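Local coordinates for conserved hypothetical secreted protein (Helicobacter pylori, PDB 4RNZ) that probably acts as a zinc-dependent M23B metallopeptidase on cell-wall peptidoglycan and helps to determine the shape of the bacterial cell, at residues Y45-D50 and I56-P61; G13-N18 and I68-K73. All coordinates share one frame; numbering follows the deposited sequence.

Interaction 1: Y45-D50 and I56-P61; sequences YYTLRD and IQALIP
Leu-48 meets both Ile-56 and Gln-57 in this antiparallel beta hairpin of the N-terminal domain, and the pairing of one residue with two makes a classic beta bulge. The Leu-48 carbonyl oxygen accepts hydrogen bonds from both amides, Ile-56 N at 2.9 Å and Gln-57 N at 3.1 Å, the first lying in the carbonyl plane and the second tilted a little from it. Extra backbone at this point brings the Ile-56 side chain across that of Leu-48 at a slant. With CG1 of Ile-56 between its own N and carbonyl carbon (chi1 72°), CD1 reaches CD2 of Leu-48 at 3.8 Å. Gln-57 instead lies flank to flank with Leu-48, and its NE2 approaches the same CD2 at 3.7 Å; its OE1 turns to His-69 on the next strand.

Beyond the bulge the strands settle into regular register. Thr-47 and Ala-58 form a non-hydrogen-bonded pair on the opposite face from Leu-48 and Gln-57. Tyr-46 and Leu-59 exchange two backbone hydrogen bonds, and their side chains share the Leu-48 face, where Arg-146 of strand 136-146 touches both. The Tyr-46 ring presents its edge to Leu-59 O, 4.0 Å from CD1. At the hairpin's open end Tyr-45 lies beside Ile-60, but its ring swings off to Trp-6, which it meets edge-to-face. CG1 of Ile-60 is touched by CB of Tyr-45 and by the near side of the ring. The base of the tyrosine makes the closest approach: CB sits 3.3 Å from Leu-59 O.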
ATOM      1  N   TYR A  45       1.060 -16.688  -3.498  1.00 30.06           N
ATOM      2  CA  TYR A  45       0.121 -17.043  -4.543  1.00 30.99           C
ATOM      3  C   TYR A  45      -0.216 -18.516  -4.405  1.00 31.00           C
ATOM      4  O   TYR A  45       0.408 -19.235  -3.608  1.00 31.85           O
ATOM      5  CB  TYR A  45       0.662 -16.714  -5.946  1.00 30.67           C
ATOM      6  CG  TYR A  45       1.853 -17.535  -6.408  1.00 32.82           C
ATOM      7  CD1 TYR A  45       3.126 -17.363  -5.834  1.00 35.61           C
ATOM      8  CD2 TYR A  45       1.722 -18.457  -7.453  1.00 32.16           C
ATOM      9  CE1 TYR A  45       4.219 -18.115  -6.266  1.00 35.56           C
ATOM     10  CE2 TYR A  45       2.812 -19.214  -7.887  1.00 32.34           C
ATOM     11  CZ  TYR A  45       4.047 -19.041  -7.292  1.00 34.86           C
ATOM     12  OH  TYR A  45       5.115 -19.775  -7.730  1.00 37.13           O
ATOM     13  N   TYR A  46      -1.174 -18.956  -5.207  1.00 29.02           N
ATOM     14  CA  TYR A  46      -1.726 -20.297  -5.072  1.00 30.97           C
ATOM     15  C   TYR A  46      -1.805 -20.973  -6.426  1.00 32.06           C
ATOM     16  O   TYR A  46      -2.206 -20.360  -7.421  1.00 29.33           O
ATOM     17  CB  TYR A  46      -3.108 -20.257  -4.425  1.00 30.97           C
ATOM     18  CG  TYR A  46      -3.123 -19.545  -3.082  1.00 33.33           C
ATOM     19  CD1 TYR A  46      -3.256 -18.160  -3.018  1.00 35.56           C
ATOM     20  CD2 TYR A  46      -2.962 -20.249  -1.878  1.00 33.77           C
ATOM     21  CE1 TYR A  46      -3.239 -17.497  -1.798  1.00 39.16           C
ATOM     22  CE2 TYR A  46      -2.964 -19.591  -0.653  1.00 37.20           C
ATOM     23  CZ  TYR A  46      -3.103 -18.209  -0.626  1.00 39.48           C
ATOM     24  OH  TYR A  46      -3.100 -17.509   0.559  1.00 39.02           O
ATOM     25  N   THR A  47      -1.430 -22.247  -6.447  1.00 32.93           N
ATOM     26  CA  THR A  47      -1.499 -23.050  -7.653  1.00 34.23           C
ATOM     27  C   THR A  47      -2.141 -24.423  -7.397  1.00 35.40           C
ATOM     28  O   THR A  47      -2.131 -24.963  -6.273  1.00 33.93           O
ATOM     29  CB  THR A  47      -0.111 -23.271  -8.285  1.00 33.89           C
ATOM     30  OG1 THR A  47       0.717 -24.047  -7.409  1.00 35.41           O
ATOM     31  CG2 THR A  47       0.565 -21.959  -8.619  1.00 34.94           C
ATOM     32  N   LEU A  48      -2.711 -24.967  -8.468  1.00 36.14           N
ATOM     33  CA  LEU A  48      -3.278 -26.309  -8.460  1.00 37.62           C
ATOM     34  C   LEU A  48      -2.806 -26.992  -9.723  1.00 40.08           C
ATOM     35  O   LEU A  48      -2.949 -26.428 -10.833  1.00 36.86           O
ATOM     36  CB  LEU A  48      -4.801 -26.277  -8.458  1.00 39.25           C
ATOM     37  CG  LEU A  48      -5.479 -27.661  -8.401  1.00 43.03           C
ATOM     38  CD1 LEU A  48      -5.253 -28.355  -7.068  1.00 42.49           C
ATOM     39  CD2 LEU A  48      -6.963 -27.535  -8.688  1.00 43.37           C
ATOM     40  N   ARG A  49      -2.273 -28.200  -9.559  1.00 38.65           N
ATOM     41  CA  ARG A  49      -1.738 -28.969 -10.677  1.00 40.85           C
ATOM     42  C   ARG A  49      -2.471 -30.316 -10.765  1.00 44.00           C
ATOM     43  O   ARG A  49      -2.977 -30.793  -9.755  1.00 43.99           O
ATOM     44  CB  ARG A  49      -0.234 -29.157 -10.468  1.00 39.54           C
ATOM     45  CG  ARG A  49       0.560 -27.867 -10.660  1.00 39.30           C
ATOM     46  CD  ARG A  49       2.028 -27.997 -10.349  1.00 39.10           C
ATOM     47  NE  ARG A  49       2.658 -26.679 -10.385  1.00 41.28           N
ATOM     48  CZ  ARG A  49       3.035 -26.036 -11.491  1.00 43.12           C
ATOM     49  NH1 ARG A  49       2.874 -26.584 -12.694  1.00 45.05           N
ATOM     50  NH2 ARG A  49       3.577 -24.827 -11.407  1.00 44.32           N
ATOM     51  N   ASP A  50      -2.558 -30.910 -11.960  1.00 47.27           N
ATOM     52  CA  ASP A  50      -3.161 -32.268 -12.111  1.00 48.01           C
ATOM     53  C   ASP A  50      -2.119 -33.347 -11.823  1.00 48.37           C
ATOM     54  O   ASP A  50      -1.010 -33.038 -11.381  1.00 50.45           O
ATOM     55  CB  ASP A  50      -3.774 -32.475 -13.504  1.00 45.11           C
ATOM     56  CG  ASP A  50      -2.739 -32.457 -14.605  1.00 43.67           C
ATOM     57  OD1 ASP A  50      -1.520 -32.570 -14.321  1.00 44.89           O
ATOM     58  OD2 ASP A  50      -3.146 -32.304 -15.768  1.00 46.13           O
ATOM     59  N   ILE A  56      -3.186 -26.281 -13.699  1.00 38.70           N
ATOM     60  CA  ILE A  56      -4.570 -26.140 -14.128  1.00 40.84           C
ATOM     61  C   ILE A  56      -5.277 -24.949 -13.494  1.00 40.95           C
ATOM     62  O   ILE A  56      -6.322 -24.555 -13.968  1.00 42.04           O
ATOM     63  CB  ILE A  56      -5.377 -27.436 -13.910  1.00 45.43           C
ATOM     64  CG1 ILE A  56      -5.648 -27.682 -12.422  1.00 46.85           C
ATOM     65  CG2 ILE A  56      -4.654 -28.612 -14.580  1.00 45.96           C
ATOM     66  CD1 ILE A  56      -6.190 -29.056 -12.106  1.00 49.75           C
ATOM     67  N   GLN A  57      -4.715 -24.392 -12.419  1.00 41.53           N
ATOM     68  CA  GLN A  57      -5.229 -23.159 -11.821  1.00 39.03           C
ATOM     69  C   GLN A  57      -4.156 -22.390 -11.094  1.00 35.56           C
ATOM     70  O   GLN A  57      -3.240 -22.978 -10.525  1.00 34.15           O
ATOM     71  CB  GLN A  57      -6.316 -23.444 -10.815  1.00 41.56           C
ATOM     72  CG  GLN A  57      -7.664 -23.673 -11.418  1.00 46.54           C
ATOM     73  CD  GLN A  57      -8.705 -23.498 -10.370  1.00 51.06           C
ATOM     74  OE1 GLN A  57      -9.338 -22.445 -10.273  1.00 49.09           O
ATOM     75  NE2 GLN A  57      -8.842 -24.505  -9.520  1.00 56.17           N
ATOM     76  N   ALA A  58      -4.303 -21.069 -11.098  1.00 34.72           N
ATOM     77  CA  ALA A  58      -3.453 -20.197 -10.296  1.00 32.28           C
ATOM     78  C   ALA A  58      -4.219 -18.960  -9.856  1.00 31.09           C
ATOM     79  O   ALA A  58      -5.046 -18.407 -10.620  1.00 29.41           O
ATOM     80  CB  ALA A  58      -2.226 -19.796 -11.071  1.00 32.61           C
ATOM     81  N   LEU A  59      -3.929 -18.537  -8.619  1.00 28.47           N
ATOM     82  CA  LEU A  59      -4.471 -17.324  -8.060  1.00 28.41           C
ATOM     83  C   LEU A  59      -3.270 -16.487  -7.614  1.00 28.29           C
ATOM     84  O   LEU A  59      -2.514 -16.903  -6.726  1.00 27.61           O
ATOM     85  CB  LEU A  59      -5.399 -17.617  -6.892  1.00 29.93           C
ATOM     86  CG  LEU A  59      -6.677 -18.403  -7.203  1.00 31.75           C
ATOM     87  CD1 LEU A  59      -7.373 -18.765  -5.900  1.00 33.70           C
ATOM     88  CD2 LEU A  59      -7.613 -17.617  -8.113  1.00 31.88           C
ATOM     89  N   ILE A  60      -3.097 -15.345  -8.271  1.00 28.03           N
ATOM     90  CA  ILE A  60      -1.920 -14.497  -8.121  1.00 28.51           C
ATOM     91  C   ILE A  60      -2.376 -13.069  -7.798  1.00 29.55           C
ATOM     92  O   ILE A  60      -2.982 -12.396  -8.633  1.00 27.29           O
ATOM     93  CB  ILE A  60      -1.072 -14.481  -9.403  1.00 30.79           C
ATOM     94  CG1 ILE A  60      -0.623 -15.909  -9.785  1.00 30.98           C
ATOM     95  CG2 ILE A  60       0.150 -13.588  -9.229  1.00 31.29           C
ATOM     96  CD1 ILE A  60      -0.135 -16.016 -11.235  1.00 31.86           C
ATOM     97  N   PRO A  61      -2.119 -12.607  -6.569  1.00 29.65           N
ATOM     98  CA  PRO A  61      -2.653 -11.306  -6.190  1.00 30.77           C
ATOM     99  C   PRO A  61      -1.933 -10.189  -6.920  1.00 28.66           C
ATOM    100  O   PRO A  61      -0.726 -10.268  -7.082  1.00 27.69           O
ATOM    101  CB  PRO A  61      -2.334 -11.212  -4.695  1.00 32.66           C
ATOM    102  CG  PRO A  61      -1.967 -12.584  -4.263  1.00 35.42           C
ATOM    103  CD  PRO A  61      -1.407 -13.259  -5.463  1.00 32.51           C
TER

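Interaction 2: G13-N18 and I68-K73; sequences GFLEKN and IHIYKK
Leu-15 and Ile-70 meet because both side chains leave the backbone with the branch that makes the contact opposite the carbonyl carbon: CG of Leu-15 at chi1 -64° and CG1 of Ile-70 at chi1 -70°. This is helix-on-sheet packing in the N-terminal domain, where the last turn of helix 11-17 lies over one face of a five-stranded antiparallel sheet. The backbones stay well apart, the closest CA atoms, those of Leu-15 and Ile-70, being 9.6 Å from each other, so the gap is bridged wholly by side chains.

Ile-70 points CD1 from the strand toward the helix, into the angle between two helix residues. The Leu-15 side chain passes it at an angle, and its CD2 methyl makes the nearer approach, 3.9 Å from Ile-70 CD1. Phe-14 starts out toward the strand, and its ring comes obliquely to the same methyl, with CE2 at 4.4 Å from Ile-70 CD1. All three residues are buried, and the contact is purely apolar. Further cover comes from the surroundings: Phe-14 also rests on Ile-60 and meets the ring of Trp-6, while Leu-15 packs on Leu-24 and Tyr-25 of helix 23-26.

The end of the helix next to this contact is secured by Asn-18, the first residue to depart from helical geometry. Its backbone N and its ND2 reach the Phe-14 carbonyl oxygen from opposite faces of the carbonyl plane, at 3.2 Å and 2.9 Å. Its OD1 accepts a hydrogen bond from Arg-49 on strand 44-49. The same side-chain amide folds back over the phenyl ring of its own segment, placing ND2 of Asn-18 3.4 Å above the centre of the Phe-14 ring.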
ATOM      1  N   GLY A  13       6.725 -14.699 -17.984  1.00 35.84           N
ATOM      2  CA  GLY A  13       7.669 -15.699 -17.548  1.00 35.51           C
ATOM      3  C   GLY A  13       6.971 -16.835 -16.840  1.00 37.54           C
ATOM      4  O   GLY A  13       7.353 -17.974 -17.007  1.00 37.65           O
ATOM      5  N   PHE A  14       5.931 -16.540 -16.047  1.00 34.94           N
ATOM      6  CA  PHE A  14       5.193 -17.603 -15.375  1.00 33.56           C
ATOM      7  C   PHE A  14       4.448 -18.480 -16.400  1.00 32.16           C
ATOM      8  O   PHE A  14       4.390 -19.712 -16.271  1.00 32.74           O
ATOM      9  CB  PHE A  14       4.230 -16.992 -14.337  1.00 32.43           C
ATOM     10  CG  PHE A  14       3.431 -17.996 -13.573  1.00 32.24           C
ATOM     11  CD1 PHE A  14       3.967 -18.634 -12.458  1.00 32.66           C
ATOM     12  CD2 PHE A  14       2.132 -18.295 -13.950  1.00 31.56           C
ATOM     13  CE1 PHE A  14       3.217 -19.558 -11.757  1.00 33.67           C
ATOM     14  CE2 PHE A  14       1.381 -19.219 -13.247  1.00 33.39           C
ATOM     15  CZ  PHE A  14       1.917 -19.858 -12.158  1.00 31.64           C
ATOM     16  N   LEU A  15       3.866 -17.845 -17.407  1.00 32.17           N
ATOM     17  CA  LEU A  15       3.144 -18.592 -18.436  1.00 31.60           C
ATOM     18  C   LEU A  15       4.096 -19.534 -19.168  1.00 33.39           C
ATOM     19  O   LEU A  15       3.819 -20.732 -19.312  1.00 33.78           O
ATOM     20  CB  LEU A  15       2.490 -17.650 -19.425  1.00 31.79           C
ATOM     21  CG  LEU A  15       1.403 -16.729 -18.893  1.00 32.05           C
ATOM     22  CD1 LEU A  15       0.735 -16.037 -20.063  1.00 31.80           C
ATOM     23  CD2 LEU A  15       0.377 -17.520 -18.089  1.00 33.07           C
ATOM     24  N   GLU A  16       5.220 -18.976 -19.603  1.00 38.50           N
ATOM     25  CA  GLU A  16       6.320 -19.728 -20.270  1.00 42.59           C
ATOM     26  C   GLU A  16       6.806 -20.901 -19.429  1.00 43.83           C
ATOM     27  O   GLU A  16       6.843 -22.029 -19.887  1.00 38.18           O
ATOM     28  CB  GLU A  16       7.496 -18.777 -20.568  1.00 45.83           C
ATOM     29  CG  GLU A  16       8.775 -19.438 -21.080  1.00 50.78           C
ATOM     30  CD  GLU A  16       9.840 -18.424 -21.484  1.00 53.79           C
ATOM     31  OE1 GLU A  16      10.178 -17.541 -20.655  1.00 53.98           O
ATOM     32  OE2 GLU A  16      10.333 -18.499 -22.635  1.00 54.90           O
ATOM     33  N   LYS A  17       7.134 -20.643 -18.168  1.00 44.14           N
ATOM     34  CA  LYS A  17       7.632 -21.708 -17.283  1.00 45.64           C
ATOM     35  C   LYS A  17       6.667 -22.862 -17.125  1.00 45.06           C
ATOM     36  O   LYS A  17       7.084 -23.998 -16.914  1.00 48.08           O
ATOM     37  CB  LYS A  17       7.959 -21.140 -15.898  1.00 50.89           C
ATOM     38  CG  LYS A  17       8.867 -22.024 -15.068  1.00 55.35           C
ATOM     39  CD  LYS A  17      10.018 -21.210 -14.482  1.00 59.98           C
ATOM     40  CE  LYS A  17      11.086 -22.100 -13.863  1.00 62.22           C
ATOM     41  NZ  LYS A  17      10.610 -22.731 -12.604  1.00 61.33           N
ATOM     42  N   ASN A  18       5.376 -22.569 -17.202  1.00 39.85           N
ATOM     43  CA  ASN A  18       4.357 -23.578 -17.035  1.00 39.23           C
ATOM     44  C   ASN A  18       3.695 -23.994 -18.332  1.00 37.92           C
ATOM     45  O   ASN A  18       2.652 -24.597 -18.293  1.00 35.96           O
ATOM     46  CB  ASN A  18       3.301 -23.080 -16.040  1.00 40.19           C
ATOM     47  CG  ASN A  18       3.851 -22.997 -14.639  1.00 39.69           C
ATOM     48  OD1 ASN A  18       3.981 -24.013 -13.963  1.00 40.86           O
ATOM     49  ND2 ASN A  18       4.236 -21.797 -14.218  1.00 39.46           N
ATOM     50  N   ILE A  68      -5.179 -12.233 -10.218  1.00 26.04           N
ATOM     51  CA  ILE A  68      -5.271 -12.904 -11.493  1.00 27.48           C
ATOM     52  C   ILE A  68      -5.709 -14.331 -11.218  1.00 28.26           C
ATOM     53  O   ILE A  68      -5.090 -15.013 -10.407  1.00 28.41           O
ATOM     54  CB  ILE A  68      -3.896 -12.964 -12.166  1.00 28.16           C
ATOM     55  CG1 ILE A  68      -3.506 -11.572 -12.651  1.00 30.44           C
ATOM     56  CG2 ILE A  68      -3.874 -13.969 -13.322  1.00 28.46           C
ATOM     57  CD1 ILE A  68      -2.050 -11.491 -13.071  1.00 32.75           C
ATOM     58  N   HIS A  69      -6.749 -14.772 -11.912  1.00 27.26           N
ATOM     59  CA  HIS A  69      -7.140 -16.175 -11.918  1.00 27.64           C
ATOM     60  C   HIS A  69      -6.865 -16.784 -13.291  1.00 26.94           C
ATOM     61  O   HIS A  69      -7.500 -16.401 -14.283  1.00 27.62           O
ATOM     62  CB  HIS A  69      -8.628 -16.285 -11.589  1.00 27.63           C
ATOM     63  CG  HIS A  69      -9.136 -17.696 -11.499  1.00 28.99           C
ATOM     64  ND1 HIS A  69     -10.463 -18.031 -11.729  1.00 30.29           N
ATOM     65  CD2 HIS A  69      -8.499 -18.857 -11.214  1.00 28.16           C
ATOM     66  CE1 HIS A  69     -10.610 -19.339 -11.604  1.00 30.20           C
ATOM     67  NE2 HIS A  69      -9.441 -19.859 -11.266  1.00 29.20           N
ATOM     68  N   ILE A  70      -5.923 -17.722 -13.341  1.00 29.70           N
ATOM     69  CA  ILE A  70      -5.631 -18.487 -14.546  1.00 31.06           C
ATOM     70  C   ILE A  70      -6.204 -19.869 -14.364  1.00 33.08           C
ATOM     71  O   ILE A  70      -5.982 -20.508 -13.323  1.00 29.03           O
ATOM     72  CB  ILE A  70      -4.121 -18.638 -14.798  1.00 31.29           C
ATOM     73  CG1 ILE A  70      -3.529 -17.281 -15.205  1.00 34.45           C
ATOM     74  CG2 ILE A  70      -3.840 -19.686 -15.869  1.00 30.55           C
ATOM     75  CD1 ILE A  70      -2.040 -17.179 -15.000  1.00 36.30           C
ATOM     76  N   TYR A  71      -6.960 -20.333 -15.356  1.00 30.65           N
ATOM     77  CA  TYR A  71      -7.533 -21.680 -15.243  1.00 32.67           C
ATOM     78  C   TYR A  71      -7.668 -22.308 -16.612  1.00 31.95           C
ATOM     79  O   TYR A  71      -7.892 -21.612 -17.615  1.00 29.32           O
ATOM     80  CB  TYR A  71      -8.884 -21.682 -14.531  1.00 31.98           C
ATOM     81  CG  TYR A  71      -9.882 -20.744 -15.140  1.00 33.49           C
ATOM     82  CD1 TYR A  71      -9.857 -19.393 -14.824  1.00 31.57           C
ATOM     83  CD2 TYR A  71     -10.843 -21.187 -16.056  1.00 31.75           C
ATOM     84  CE1 TYR A  71     -10.759 -18.516 -15.380  1.00 31.74           C
ATOM     85  CE2 TYR A  71     -11.747 -20.303 -16.613  1.00 31.10           C
ATOM     86  CZ  TYR A  71     -11.694 -18.972 -16.266  1.00 31.84           C
ATOM     87  OH  TYR A  71     -12.558 -18.065 -16.804  1.00 35.88           O
ATOM     88  N   LYS A  72      -7.475 -23.619 -16.634  1.00 36.25           N
ATOM     89  CA  LYS A  72      -7.652 -24.415 -17.843  1.00 41.70           C
ATOM     90  C   LYS A  72      -9.099 -24.881 -17.903  1.00 40.27           C
ATOM     91  O   LYS A  72      -9.577 -25.480 -16.952  1.00 39.92           O
ATOM     92  CB  LYS A  72      -6.713 -25.614 -17.815  1.00 42.17           C
ATOM     93  CG  LYS A  72      -6.701 -26.361 -19.136  1.00 48.76           C
ATOM     94  CD  LYS A  72      -5.644 -27.445 -19.186  1.00 48.45           C
ATOM     95  CE  LYS A  72      -5.653 -28.080 -20.568  1.00 52.83           C
ATOM     96  NZ  LYS A  72      -4.429 -28.894 -20.766  1.00 53.42           N
ATOM     97  N   LYS A  73      -9.810 -24.564 -18.989  1.00 41.53           N
ATOM     98  CA  LYS A  73     -11.158 -25.103 -19.205  1.00 44.53           C
ATOM     99  C   LYS A  73     -11.213 -25.792 -20.575  1.00 44.23           C
ATOM    100  O   LYS A  73     -10.933 -25.171 -21.611  1.00 41.27           O
ATOM    101  CB  LYS A  73     -12.229 -24.017 -19.073  1.00 48.09           C
ATOM    102  CG  LYS A  73     -13.606 -24.405 -19.595  1.00 55.18           C
ATOM    103  CD  LYS A  73     -14.766 -23.788 -18.809  1.00 59.65           C
ATOM    104  CE  LYS A  73     -14.694 -22.270 -18.709  1.00 63.07           C
ATOM    105  NZ  LYS A  73     -14.783 -21.578 -20.025  1.00 64.41           N
TER

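From the N terminus, strand 2-5 leads into helix 11-17, whose last turn supplies the first half of interaction 2. The chain then passes through helices 23-26 and 30-36 before entering strand 44-49. Interaction 1 closes a short loop there, joining this strand to 55-61. Strand 66-73 then closes the much longer loop of interaction 2, so the hairpin contact lies entirely within it, and the two do not cross. Interaction 1 builds the sheet within its plane; interaction 2 lays the helix over it. They meet directly where Ile-60 O probably accepts a hydrogen bond from Ile-68 N, and also through packing of Leu-59 against His-69.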